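Local coordinates for MccB protein (Escherichia coli, PDB 3H5N) that uses ATP to modify a small peptide precursor, forming an N-P bond, and so initiates biosynthesis of the antibiotic microcin C7, at residues Gly9-Ile14 against Phe80-Glu85; Val133-Ala138 against Arg179-Arg184; Ile146-Asp151 against Ile193-Asn198; Ile246-Pro251 against Asn323-Ile328. All coordinates share one frame; numbering follows the deposited sequence.

From the N terminus, contact 1 comes first: 80-85 returns to the loop 9-14, closing an excursion of 65 residues, about half of them helical, and tying the loop after strand 6-8 to strand 81-83. Contacts 2 and 3 then cross, since segment 146-151 falls between the two helices of contact 2 and helix 179-184 falls between the two segments of contact 3; their nearest atoms are about 4 Å apart. Contact 2 joins helices 128-140 and 173-184, contact 3 the strands 144-149 and 189-194 of the sheet. Contact 4 follows in series, bringing 323-328 back beside 246-251 in the sheet that contact 3 also reaches. Contacts 1, 2 and 4 also touch the second subunit.

Contact 1: Gly9-Ile14 against Phe80-Glu85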
loop_
_atom_site.group_PDB
_atom_site.type_symbol
_atom_site.label_atom_id
_atom_site.label_comp_id
_atom_site.label_asym_id
_atom_site.label_seq_id
_atom_site.Cartn_x
_atom_site.Cartn_y
_atom_site.Cartn_z
ATOM N N GLY A 9 11.065 -36.293 -8.107
ATOM C CA GLY A 9 11.086 -34.963 -7.507
ATOM C C GLY A 9 9.994 -34.055 -8.038
ATOM O O GLY A 9 9.704 -34.006 -9.234
ATOM N N ARG A 10 9.372 -33.339 -7.120
ATOM C CA ARG A 10 8.308 -32.430 -7.448
ATOM C C ARG A 10 8.840 -31.224 -8.227
ATOM O O ARG A 10 8.118 -30.590 -8.983
ATOM C CB ARG A 10 7.730 -31.987 -6.125
ATOM C CG ARG A 10 6.346 -31.688 -6.140
ATOM C CD ARG A 10 5.461 -32.917 -6.184
ATOM N NE ARG A 10 4.223 -32.449 -6.777
ATOM C CZ ARG A 10 3.205 -31.934 -6.100
ATOM N NH1 ARG A 10 3.237 -31.858 -4.777
ATOM N NH2 ARG A 10 2.138 -31.510 -6.762
ATOM N N TYR A 11 10.123 -30.938 -8.035
ATOM C CA TYR A 11 10.843 -29.845 -8.693
ATOM C C TYR A 11 11.299 -30.185 -10.129
ATOM O O TYR A 11 11.972 -29.381 -10.786
ATOM C CB TYR A 11 12.045 -29.467 -7.818
ATOM C CG TYR A 11 12.761 -30.691 -7.292
ATOM C CD1 TYR A 11 13.787 -31.280 -8.029
ATOM C CD2 TYR A 11 12.381 -31.293 -6.082
ATOM C CE1 TYR A 11 14.437 -32.436 -7.574
ATOM C CE2 TYR A 11 13.021 -32.438 -5.615
ATOM C CZ TYR A 11 14.055 -33.001 -6.373
ATOM O OH TYR A 11 14.708 -34.122 -5.957
ATOM N N VAL A 12 10.947 -31.379 -10.604
ATOM C CA VAL A 12 11.279 -31.809 -11.964
ATOM C C VAL A 12 10.256 -31.274 -12.971
ATOM O O VAL A 12 9.049 -31.440 -12.797
ATOM C CB VAL A 12 11.393 -33.364 -12.075
ATOM C CG1 VAL A 12 11.661 -33.822 -13.512
ATOM C CG2 VAL A 12 12.490 -33.879 -11.159
ATOM N N LYS A 13 10.761 -30.621 -14.012
ATOM C CA LYS A 13 9.961 -30.231 -15.160
ATOM C C LYS A 13 10.664 -30.697 -16.444
ATOM O O LYS A 13 11.873 -30.937 -16.459
ATOM C CB LYS A 13 9.697 -28.714 -15.179
ATOM C CG LYS A 13 10.970 -27.848 -15.144
ATOM C CD LYS A 13 10.711 -26.386 -15.529
ATOM C CE LYS A 13 11.897 -25.836 -16.344
ATOM N NZ LYS A 13 11.717 -24.428 -16.830
ATOM N N ILE A 14 9.881 -30.865 -17.502
ATOM C CA ILE A 14 10.396 -31.285 -18.802
ATOM C C ILE A 14 9.766 -30.393 -19.856
ATOM O O ILE A 14 8.700 -29.839 -19.633
ATOM C CB ILE A 14 10.066 -32.782 -19.108
ATOM C CG1 ILE A 14 8.583 -33.079 -18.880
ATOM C CG2 ILE A 14 10.931 -33.716 -18.250
ATOM C CD1 ILE A 14 8.169 -34.508 -19.158
ATOM N N PHE A 80 16.703 -36.257 -9.766
ATOM C CA PHE A 80 15.386 -35.999 -10.339
ATOM C C PHE A 80 14.422 -37.029 -9.756
ATOM O O PHE A 80 13.244 -36.740 -9.537
ATOM C CB PHE A 80 15.388 -36.097 -11.876
ATOM C CG PHE A 80 16.159 -34.995 -12.586
ATOM C CD1 PHE A 80 16.364 -33.753 -11.996
ATOM C CD2 PHE A 80 16.666 -35.221 -13.879
ATOM C CE1 PHE A 80 17.068 -32.741 -12.664
ATOM C CE2 PHE A 80 17.375 -34.211 -14.555
ATOM C CZ PHE A 80 17.584 -32.975 -13.941
ATOM N N ILE A 81 14.942 -38.233 -9.525
ATOM C CA ILE A 81 14.304 -39.205 -8.648
ATOM C C ILE A 81 15.159 -39.351 -7.394
ATOM O O ILE A 81 16.396 -39.335 -7.451
ATOM C CB ILE A 81 13.991 -40.588 -9.327
ATOM C CG1 ILE A 81 15.269 -41.363 -9.661
ATOM C CG2 ILE A 81 13.035 -40.397 -10.543
ATOM C CD1 ILE A 81 15.036 -42.587 -10.608
ATOM N N ILE A 82 14.490 -39.460 -6.258
ATOM C CA ILE A 82 15.160 -39.488 -4.971
ATOM C C ILE A 82 14.596 -40.655 -4.162
ATOM O O ILE A 82 13.501 -41.136 -4.473
ATOM C CB ILE A 82 14.970 -38.143 -4.218
ATOM C CG1 ILE A 82 13.470 -37.866 -3.999
ATOM C CG2 ILE A 82 15.733 -36.994 -4.949
ATOM C CD1 ILE A 82 13.146 -36.748 -3.005
ATOM N N PRO A 83 15.346 -41.145 -3.160
ATOM C CA PRO A 83 14.786 -42.153 -2.244
ATOM C C PRO A 83 13.400 -41.754 -1.723
ATOM O O PRO A 83 13.215 -40.622 -1.271
ATOM C CB PRO A 83 15.805 -42.169 -1.098
ATOM C CG PRO A 83 17.097 -41.859 -1.775
ATOM C CD PRO A 83 16.748 -40.823 -2.819
ATOM N N GLY A 84 12.439 -42.681 -1.802
ATOM C CA GLY A 84 11.075 -42.478 -1.314
ATOM C C GLY A 84 10.956 -41.885 0.078
ATOM O O GLY A 84 10.148 -40.996 0.306
ATOM N N GLU A 85 11.772 -42.361 1.012
ATOM C CA GLU A 85 11.729 -41.863 2.397
ATOM C C GLU A 85 12.085 -40.366 2.534
ATOM O O GLU A 85 11.753 -39.727 3.550
ATOM C CB GLU A 85 12.606 -42.737 3.313
#
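The amide of G9 donates to the carbonyl oxygen of F80, with 2.6 Å between G9 N and F80 O and an N-H...O angle of 162°. This bond prolongs the antiparallel pairing of strands 6-8 and 81-83 by one step, and beyond it the chain leaves in a type I turn from G9 to V12, closed by V12 N on G9 O. The same F80 oxygen has V12 CG2 beside it at 3.4 Å, and that methyl also rests against F80 CB, 3.7 Å away. The Y11 ring folds back over G9, whose CA lies above one ring face. With CG set between backbone N and carbonyl carbon (chi1 43°), the ring carries its hydroxyl to I82 CG2, 3.2 Å from Y11 OH, while the hydroxyl hydrogen-bonds to F79 O. G9 N and F80 O thus satisfy each other in a buried place, with V12 and Y11 packed round them, and N244 of the second subunit bonds to Y11 O.

Contact 2: Val133-Ala138 against Arg179-Arg184; sequences VSVILA and RELLKR
L181 sends CG away from its own carbonyl carbon (chi1 -64°) and continues outward with chi2 at -176°, which lands CD2 on the neighbouring helix; R184, with a similar first torsion and an extended chain from CG to NE, lays its CD against V135. The two helices, 128-140 and 173-184, belong to the Rossmann-like nucleotide-binding fold of the ThiF family and run nearly alongside, their segments 27° apart with axes 9.8 Å distant. L181 CD2 meets S134 O at 3.6 Å, V135 CA at 3.7 Å and A138 CB at 3.8 Å, while CD1 leans toward the S134 side chain. S134 OG, though beside this leucine, is bonded back to G130 O in its own helix. The loop residue L163 packs on both V135 and L181.

R184 is steered by E180, one turn earlier. Its NH1 reaches E180 OE1 at 2.8 Å and also E180 O, both in the guanidinium plane, so the group's rotation is fixed; NH2 goes on to V162 O of the second subunit. E180 OE2 in turn accepts from R179 NE and NH2 and from K183 NZ, a network likely to keep the carboxylate ionised. Against this held arm, V135 CG1 sits 3.6 Å from R184 CD.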
loop_
_atom_site.group_PDB
_atom_site.type_symbol
_atom_site.label_atom_id
_atom_site.label_comp_id
_atom_site.label_asym_id
_atom_site.label_seq_id
_atom_site.Cartn_x
_atom_site.Cartn_y
_atom_site.Cartn_z
ATOM N N VAL A 133 20.128 -11.312 6.668
ATOM C CA VAL A 133 20.701 -12.638 6.936
ATOM C C VAL A 133 19.951 -13.291 8.094
ATOM O O VAL A 133 19.538 -14.457 8.014
ATOM C CB VAL A 133 22.242 -12.572 7.223
ATOM C CG1 VAL A 133 22.763 -13.920 7.672
ATOM C CG2 VAL A 133 23.004 -12.103 6.001
ATOM N N SER A 134 19.729 -12.519 9.156
ATOM C CA SER A 134 19.126 -13.078 10.362
ATOM C C SER A 134 17.709 -13.606 10.123
ATOM O O SER A 134 17.348 -14.643 10.666
ATOM C CB SER A 134 19.183 -12.080 11.521
ATOM O OG SER A 134 18.238 -11.039 11.348
ATOM N N VAL A 135 16.902 -12.931 9.305
ATOM C CA VAL A 135 15.557 -13.459 9.055
ATOM C C VAL A 135 15.591 -14.707 8.223
ATOM O O VAL A 135 14.785 -15.595 8.437
ATOM C CB VAL A 135 14.572 -12.554 8.270
ATOM C CG1 VAL A 135 13.438 -12.119 9.144
ATOM C CG2 VAL A 135 15.234 -11.474 7.422
ATOM N N ILE A 136 16.457 -14.738 7.215
ATOM C CA ILE A 136 16.566 -15.926 6.394
ATOM C C ILE A 136 16.933 -17.113 7.283
ATOM O O ILE A 136 16.314 -18.172 7.202
ATOM C CB ILE A 136 17.596 -15.731 5.259
ATOM C CG1 ILE A 136 17.075 -14.667 4.248
ATOM C CG2 ILE A 136 17.884 -17.066 4.561
ATOM C CD1 ILE A 136 18.052 -14.357 3.076
ATOM N N LEU A 137 17.933 -16.922 8.146
ATOM C CA LEU A 137 18.419 -18.005 8.979
ATOM C C LEU A 137 17.343 -18.427 10.007
ATOM O O LEU A 137 17.095 -19.612 10.207
ATOM C CB LEU A 137 19.726 -17.609 9.665
ATOM C CG LEU A 137 20.981 -17.322 8.832
ATOM C CD1 LEU A 137 22.201 -17.076 9.735
ATOM C CD2 LEU A 137 21.271 -18.444 7.814
ATOM N N ALA A 138 16.715 -17.443 10.645
ATOM C CA ALA A 138 15.653 -17.713 11.606
ATOM C C ALA A 138 14.544 -18.562 10.981
ATOM O O ALA A 138 14.134 -19.563 11.547
ATOM C CB ALA A 138 15.090 -16.389 12.169
ATOM N N ARG A 179 12.800 -9.450 18.667
ATOM C CA ARG A 179 11.335 -9.437 18.654
ATOM C C ARG A 179 10.797 -9.906 17.314
ATOM O O ARG A 179 9.891 -10.742 17.255
ATOM C CB ARG A 179 10.803 -8.030 18.901
ATOM C CG ARG A 179 9.268 -7.917 18.813
ATOM C CD ARG A 179 8.840 -6.480 18.971
ATOM N NE ARG A 179 8.847 -5.759 17.693
ATOM C CZ ARG A 179 9.220 -4.492 17.532
ATOM N NH1 ARG A 179 9.652 -3.786 18.570
ATOM N NH2 ARG A 179 9.174 -3.929 16.325
ATOM N N GLU A 180 11.331 -9.314 16.249
ATOM C CA GLU A 180 10.901 -9.612 14.877
ATOM C C GLU A 180 11.210 -11.028 14.421
ATOM O O GLU A 180 10.402 -11.637 13.693
ATOM C CB GLU A 180 11.465 -8.573 13.896
ATOM C CG GLU A 180 10.810 -7.188 14.037
ATOM C CD GLU A 180 9.289 -7.257 14.066
ATOM O OE1 GLU A 180 8.691 -7.883 13.168
ATOM O OE2 GLU A 180 8.687 -6.682 14.998
ATOM N N LEU A 181 12.361 -11.564 14.846
ATOM C CA LEU A 181 12.716 -12.952 14.509
ATOM C C LEU A 181 11.783 -13.942 15.204
ATOM O O LEU A 181 11.284 -14.879 14.579
ATOM C CB LEU A 181 14.177 -13.280 14.856
ATOM C CG LEU A 181 15.295 -12.533 14.116
ATOM C CD1 LEU A 181 16.669 -13.073 14.545
ATOM C CD2 LEU A 181 15.134 -12.593 12.584
ATOM N N LEU A 182 11.560 -13.741 16.501
ATOM C CA LEU A 182 10.668 -14.621 17.244
ATOM C C LEU A 182 9.208 -14.566 16.778
ATOM O O LEU A 182 8.496 -15.563 16.886
ATOM C CB LEU A 182 10.770 -14.342 18.746
ATOM C CG LEU A 182 12.135 -14.636 19.394
ATOM C CD1 LEU A 182 12.172 -14.144 20.841
ATOM C CD2 LEU A 182 12.470 -16.117 19.327
ATOM N N LYS A 183 8.757 -13.407 16.296
ATOM C CA LYS A 183 7.431 -13.296 15.675
ATOM C C LYS A 183 7.300 -14.158 14.428
ATOM O O LYS A 183 6.210 -14.638 14.109
ATOM C CB LYS A 183 7.119 -11.840 15.340
ATOM C CG LYS A 183 6.664 -11.020 16.547
ATOM C CD LYS A 183 6.701 -9.521 16.246
ATOM C CE LYS A 183 5.896 -9.197 15.019
ATOM N NZ LYS A 183 6.032 -7.753 14.691
ATOM N N ARG A 184 8.419 -14.358 13.730
ATOM C CA ARG A 184 8.444 -15.160 12.507
ATOM C C ARG A 184 8.669 -16.647 12.748
ATOM O O ARG A 184 8.095 -17.488 12.061
ATOM C CB ARG A 184 9.477 -14.583 11.527
ATOM C CG ARG A 184 8.896 -13.407 10.752
ATOM C CD ARG A 184 9.985 -12.485 10.211
ATOM N NE ARG A 184 9.447 -11.302 9.555
ATOM C CZ ARG A 184 9.074 -10.174 10.171
ATOM N NH1 ARG A 184 9.171 -10.039 11.497
ATOM N NH2 ARG A 184 8.592 -9.167 9.451
#

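Contact 3: Ile146-Asp151 against Ile193-Asn198. With ATP (adenosine-5'-triphosphate), chain G.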
loop_
_atom_site.group_PDB
_atom_site.type_symbol
_atom_site.label_atom_id
_atom_site.label_comp_id
_atom_site.label_asym_id
_atom_site.label_seq_id
_atom_site.Cartn_x
_atom_site.Cartn_y
_atom_site.Cartn_z
ATOM N N ILE A 146 22.495 -15.379 17.852
ATOM C CA ILE A 146 23.044 -14.392 18.770
ATOM C C ILE A 146 23.317 -13.066 18.055
ATOM O O ILE A 146 24.159 -12.989 17.147
ATOM C CB ILE A 146 24.321 -14.937 19.432
ATOM C CG1 ILE A 146 24.002 -16.277 20.122
ATOM C CG2 ILE A 146 24.953 -13.888 20.352
ATOM C CD1 ILE A 146 25.167 -16.960 20.713
ATOM N N LEU A 147 22.598 -12.027 18.474
ATOM C CA LEU A 147 22.661 -10.715 17.832
ATOM C C LEU A 147 23.626 -9.781 18.542
ATOM O O LEU A 147 23.478 -9.521 19.734
ATOM C CB LEU A 147 21.267 -10.082 17.794
ATOM C CG LEU A 147 20.212 -10.986 17.153
ATOM C CD1 LEU A 147 18.816 -10.471 17.485
ATOM C CD2 LEU A 147 20.439 -11.082 15.643
ATOM N N ILE A 148 24.617 -9.275 17.811
ATOM C CA ILE A 148 25.578 -8.353 18.407
ATOM C C ILE A 148 25.615 -7.008 17.680
ATOM O O ILE A 148 25.885 -6.931 16.486
ATOM C CB ILE A 148 26.984 -8.992 18.545
ATOM C CG1 ILE A 148 26.904 -10.243 19.423
ATOM C CG2 ILE A 148 27.977 -8.001 19.155
ATOM C CD1 ILE A 148 28.038 -11.233 19.221
ATOM N N ASP A 149 25.325 -5.957 18.437
ATOM C CA ASP A 149 25.385 -4.585 17.970
ATOM C C ASP A 149 25.277 -3.716 19.228
ATOM O O ASP A 149 24.878 -4.207 20.289
ATOM C CB ASP A 149 24.208 -4.286 17.023
ATOM C CG ASP A 149 24.547 -3.227 15.985
ATOM O OD1 ASP A 149 24.784 -2.053 16.350
ATOM O OD2 ASP A 149 24.585 -3.561 14.786
ATOM N N ASN A 150 25.619 -2.435 19.106
ATOM C CA ASN A 150 25.401 -1.488 20.199
ATOM C C ASN A 150 24.691 -0.212 19.726
ATOM O O ASN A 150 24.617 0.775 20.465
ATOM C CB ASN A 150 26.731 -1.155 20.903
ATOM C CG ASN A 150 26.571 -0.924 22.413
ATOM O OD1 ASN A 150 25.699 -1.507 23.066
ATOM N ND2 ASN A 150 27.427 -0.074 22.968
ATOM N N ASP A 151 24.168 -0.220 18.501
ATOM C CA ASP A 151 23.513 0.987 17.983
ATOM C C ASP A 151 21.998 0.956 18.157
ATOM O O ASP A 151 21.402 -0.097 18.347
ATOM C CB ASP A 151 23.895 1.263 16.511
ATOM N N ILE A 193 23.678 -9.450 22.494
ATOM C CA ILE A 193 24.793 -8.925 23.258
ATOM C C ILE A 193 25.024 -7.483 22.826
ATOM O O ILE A 193 25.247 -7.206 21.639
ATOM C CB ILE A 193 26.071 -9.759 23.049
ATOM C CG1 ILE A 193 25.844 -11.207 23.505
ATOM C CG2 ILE A 193 27.267 -9.120 23.774
ATOM C CD1 ILE A 193 27.023 -12.125 23.251
ATOM N N ALA A 194 24.945 -6.576 23.799
ATOM C CA ALA A 194 25.234 -5.167 23.581
ATOM C C ALA A 194 26.744 -4.950 23.667
ATOM O O ALA A 194 27.321 -4.873 24.758
ATOM C CB ALA A 194 24.482 -4.295 24.590
ATOM N N LEU A 195 27.372 -4.873 22.499
ATOM C CA LEU A 195 28.816 -4.791 22.392
ATOM C C LEU A 195 29.232 -4.007 21.147
ATOM O O LEU A 195 28.739 -4.251 20.048
ATOM C CB LEU A 195 29.413 -6.209 22.389
ATOM C CG LEU A 195 30.850 -6.480 21.923
ATOM C CD1 LEU A 195 31.897 -6.088 22.969
ATOM C CD2 LEU A 195 30.984 -7.936 21.572
ATOM N N ASN A 196 30.116 -3.041 21.341
ATOM C CA ASN A 196 30.781 -2.382 20.233
ATOM C C ASN A 196 32.229 -2.834 20.258
ATOM O O ASN A 196 32.885 -2.786 21.299
ATOM C CB ASN A 196 30.692 -0.856 20.360
ATOM C CG ASN A 196 30.171 -0.186 19.086
ATOM O OD1 ASN A 196 30.638 -0.454 17.980
ATOM N ND2 ASN A 196 29.175 0.693 19.251
ATOM N N ILE A 197 32.720 -3.320 19.127
ATOM C CA ILE A 197 34.103 -3.750 19.067
ATOM C C ILE A 197 34.971 -2.526 18.817
ATOM O O ILE A 197 35.039 -2.004 17.696
ATOM C CB ILE A 197 34.329 -4.876 18.043
ATOM C CG1 ILE A 197 33.497 -6.106 18.445
ATOM C CG2 ILE A 197 35.816 -5.224 17.962
ATOM C CD1 ILE A 197 33.337 -7.130 17.358
ATOM N N ASN A 198 35.596 -2.055 19.891
ATOM C CA ASN A 198 36.435 -0.860 19.858
ATOM C C ASN A 198 37.888 -1.206 19.553
ATOM O O ASN A 198 38.595 -0.443 18.900
ATOM C CB ASN A 198 36.322 -0.096 21.180
ATOM C CG ASN A 198 34.877 0.171 21.574
ATOM O OD1 ASN A 198 34.108 0.761 20.806
ATOM N ND2 ASN A 198 34.497 -0.270 22.775
HETATM P PG ATP G . 23.922 3.430 7.703
HETATM O O1G ATP G . 23.280 4.487 8.568
HETATM O O2G ATP G . 23.415 3.402 6.280
HETATM O O3G ATP G . 25.428 3.329 7.790
HETATM P PB ATP G . 23.744 1.517 9.786
HETATM O O1B ATP G . 22.534 1.607 10.683
HETATM O O2B ATP G . 25.064 2.091 10.262
HETATM O O3B ATP G . 23.345 2.051 8.323
HETATM P PA ATP G . 24.954 -0.686 8.449
HETATM O O1A ATP G . 24.062 -1.105 7.294
HETATM O O2A ATP G . 26.173 0.168 8.216
HETATM O O3A ATP G . 23.968 -0.051 9.545
HETATM O "O5'" ATP G . 25.437 -2.020 9.220
HETATM C "C5'" ATP G . 26.540 -2.014 10.128
HETATM C "C4'" ATP G . 26.010 -2.390 11.499
HETATM O "O4'" ATP G . 27.082 -2.959 12.251
HETATM C "C3'" ATP G . 25.475 -1.197 12.290
HETATM O "O3'" ATP G . 24.253 -1.587 12.953
HETATM C "C2'" ATP G . 26.565 -0.892 13.308
HETATM O "O2'" ATP G . 26.049 -0.418 14.558
HETATM C "C1'" ATP G . 27.242 -2.242 13.481
HETATM N N9 ATP G . 28.685 -2.094 13.760
HETATM C C8 ATP G . 29.585 -1.432 13.005
HETATM N N7 ATP G . 30.820 -1.521 13.553
HETATM C C5 ATP G . 30.701 -2.246 14.682
HETATM C C6 ATP G . 31.615 -2.716 15.746
HETATM N N6 ATP G . 32.920 -2.393 15.685
HETATM N N1 ATP G . 31.101 -3.456 16.756
HETATM C C2 ATP G . 29.786 -3.778 16.816
HETATM N N3 ATP G . 28.891 -3.382 15.886
HETATM C C4 ATP G . 29.289 -2.628 14.818
#
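I148 and I193 run alongside each other on one face of the sheet, where strands 144-149 and 189-194 pair in parallel. From I148 CB, 4.0 Å from I193 O, one branch carries CG1 to I193 CB at 3.8 Å; the other, CG2, is anti to the backbone N (I148 chi1 -59°) and so comes near both I193 O and L195 CD2. I193 CD1 reaches back to I146 CG2. Between these two segments one backbone bond is firm, I193 N to L147 O at 2.8 Å; those from D149 N to I193 O and L195 N to D149 O are weak. The strands and helix 173-184 form a beta-alpha-beta unit, with the ATP site at the C-terminal ends of the two strands. D149 takes both ribose hydroxyls, O2' on OD1 and O3' on OD2, while OD1 also accepts from D151 N in an Asx turn and OD2 from C126 N. I197 N donates to adenine N1 at 2.9 Å, and I197 O accepts from N6. Strand pairing probably helps to place the ribose-binding carboxylate relative to I197's adenine-binding backbone.

Contact 4: Ile246-Pro251 against Asn323-Ile328; sequences IAVFGP and NKRIGI
A247 and I328 exchange two backbone bonds, A247 N giving to I328 O and I328 N giving to A247 O, the latter at 2.8 Å and in the carbonyl plane. Two residues along, F249 and I326 repeat the exchange: F249 N donates to I326 O, and F249 O receives I326 N at 2.8 Å. Between these hydrogen-bonded pairs stands the non-hydrogen-bonded pair V248 and G327, where V248 CA directs its hydrogen at I326 O and G327 CA at A247 O. The outward-facing groups of V248 and G250 are paired with G241 and N239 of strand 237-243, and R325 with Q338 of strand 335-339. The segments thus occupy the antiparallel half of the mixed sheet of this ThiF-family fold, whose parallel half carries the nucleotide site.

The peptide bond before P251 is cis, and K324 O is met by CA-H groups of G250 and P251. G250 O accepts from a water at 2.8 Å, and that water in turn accepts from R325 NE, lying in the guanidinium plane. V248 CG1 sits over one face of that guanidinium, toward its rim, 3.7 Å from R325 NE. On the side of A247, F249, I326 and I328, the first torsion of F249 (chi1 70°) places its ring over I326: I326 CB is 4.1 Å from the F249 ring centroid in a CH-pi contact, and I326 CD1 is 3.5 Å from F249 CZ. Helix 295-314 packs against F249 and I328 through L304.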
loop_
_atom_site.group_PDB
_atom_site.type_symbol
_atom_site.label_atom_id
_atom_site.label_comp_id
_atom_site.label_asym_id
_atom_site.label_seq_id
_atom_site.Cartn_x
_atom_site.Cartn_y
_atom_site.Cartn_z
ATOM N N ILE A 246 28.498 -2.519 -5.820
ATOM C CA ILE A 246 28.858 -3.945 -5.874
ATOM C C ILE A 246 28.531 -4.693 -4.568
ATOM O O ILE A 246 28.996 -4.318 -3.481
ATOM C CB ILE A 246 30.336 -4.142 -6.296
ATOM C CG1 ILE A 246 30.543 -3.548 -7.680
ATOM C CG2 ILE A 246 30.729 -5.637 -6.306
ATOM C CD1 ILE A 246 31.972 -3.685 -8.211
ATOM N N ALA A 247 27.683 -5.713 -4.683
ATOM C CA ALA A 247 27.361 -6.608 -3.557
ATOM C C ALA A 247 28.513 -7.575 -3.388
ATOM O O ALA A 247 29.057 -8.081 -4.377
ATOM C CB ALA A 247 26.081 -7.354 -3.815
ATOM N N VAL A 248 28.894 -7.802 -2.133
ATOM C CA VAL A 248 30.079 -8.576 -1.801
ATOM C C VAL A 248 29.758 -9.625 -0.744
ATOM O O VAL A 248 29.155 -9.319 0.278
ATOM C CB VAL A 248 31.245 -7.651 -1.338
ATOM C CG1 VAL A 248 32.442 -8.487 -0.849
ATOM C CG2 VAL A 248 31.657 -6.724 -2.495
ATOM N N PHE A 249 30.114 -10.874 -1.008
ATOM C CA PHE A 249 30.100 -11.864 0.076
ATOM C C PHE A 249 31.328 -12.760 0.022
ATOM O O PHE A 249 31.863 -13.015 -1.050
ATOM C CB PHE A 249 28.793 -12.661 0.116
ATOM C CG PHE A 249 28.612 -13.616 -1.026
ATOM C CD1 PHE A 249 28.303 -13.149 -2.303
ATOM C CD2 PHE A 249 28.688 -14.991 -0.810
ATOM C CE1 PHE A 249 28.117 -14.035 -3.355
ATOM C CE2 PHE A 249 28.515 -15.883 -1.859
ATOM C CZ PHE A 249 28.228 -15.408 -3.130
ATOM N N GLY A 250 31.762 -13.223 1.192
ATOM C CA GLY A 250 32.990 -13.991 1.299
ATOM C C GLY A 250 34.089 -13.066 1.775
ATOM O O GLY A 250 33.916 -11.852 1.723
ATOM N N PRO A 251 35.217 -13.630 2.252
ATOM C CA PRO A 251 35.406 -15.079 2.288
ATOM C C PRO A 251 34.585 -15.761 3.376
ATOM O O PRO A 251 34.115 -15.112 4.329
ATOM C CB PRO A 251 36.908 -15.234 2.576
ATOM C CG PRO A 251 37.244 -14.018 3.389
ATOM C CD PRO A 251 36.378 -12.908 2.809
ATOM N N ASN A 323 37.214 -19.848 -0.051
ATOM C CA ASN A 323 38.406 -19.419 -0.764
ATOM C C ASN A 323 38.216 -18.226 -1.689
ATOM O O ASN A 323 39.074 -17.978 -2.543
ATOM C CB ASN A 323 39.034 -20.606 -1.522
ATOM C CG ASN A 323 39.551 -21.690 -0.582
ATOM O OD1 ASN A 323 40.299 -21.401 0.353
ATOM N ND2 ASN A 323 39.171 -22.944 -0.840
ATOM N N LYS A 324 37.122 -17.474 -1.505
ATOM C CA LYS A 324 36.719 -16.432 -2.460
ATOM C C LYS A 324 35.972 -15.261 -1.834
ATOM O O LYS A 324 35.138 -15.442 -0.952
ATOM C CB LYS A 324 35.797 -17.033 -3.527
ATOM C CG LYS A 324 36.484 -17.857 -4.600
ATOM C CD LYS A 324 35.469 -18.555 -5.464
ATOM C CE LYS A 324 36.083 -19.735 -6.206
ATOM N NZ LYS A 324 35.144 -20.243 -7.258
ATOM N N ARG A 325 36.269 -14.065 -2.319
ATOM C CA ARG A 325 35.456 -12.888 -2.086
ATOM C C ARG A 325 34.730 -12.637 -3.403
ATOM O O ARG A 325 35.379 -12.451 -4.446
ATOM C CB ARG A 325 36.346 -11.707 -1.694
ATOM C CG ARG A 325 35.616 -10.426 -1.284
ATOM C CD ARG A 325 36.679 -9.381 -0.858
ATOM N NE ARG A 325 36.128 -8.097 -0.429
ATOM C CZ ARG A 325 36.048 -7.004 -1.193
ATOM N NH1 ARG A 325 36.477 -7.022 -2.453
ATOM N NH2 ARG A 325 35.522 -5.883 -0.695
ATOM N N ILE A 326 33.397 -12.667 -3.362
ATOM C CA ILE A 326 32.569 -12.618 -4.580
ATOM C C ILE A 326 31.837 -11.278 -4.706
ATOM O O ILE A 326 31.174 -10.818 -3.765
ATOM C CB ILE A 326 31.557 -13.822 -4.646
ATOM C CG1 ILE A 326 32.309 -15.153 -4.601
ATOM C CG2 ILE A 326 30.675 -13.742 -5.888
ATOM C CD1 ILE A 326 31.473 -16.349 -4.180
ATOM N N GLY A 327 31.974 -10.658 -5.876
ATOM C CA GLY A 327 31.306 -9.411 -6.164
ATOM C C GLY A 327 30.261 -9.629 -7.234
ATOM O O GLY A 327 30.519 -10.311 -8.229
ATOM N N ILE A 328 29.073 -9.081 -6.995
ATOM C CA ILE A 328 27.994 -9.020 -7.983
ATOM C C ILE A 328 27.714 -7.556 -8.289
ATOM O O ILE A 328 27.358 -6.776 -7.392
ATOM C CB ILE A 328 26.717 -9.741 -7.467
ATOM C CG1 ILE A 328 27.001 -11.240 -7.321
ATOM C CG2 ILE A 328 25.522 -9.547 -8.410
ATOM C CD1 ILE A 328 25.930 -11.982 -6.616
HETATM O O HOH W 1 35.328 -9.496 2.314
#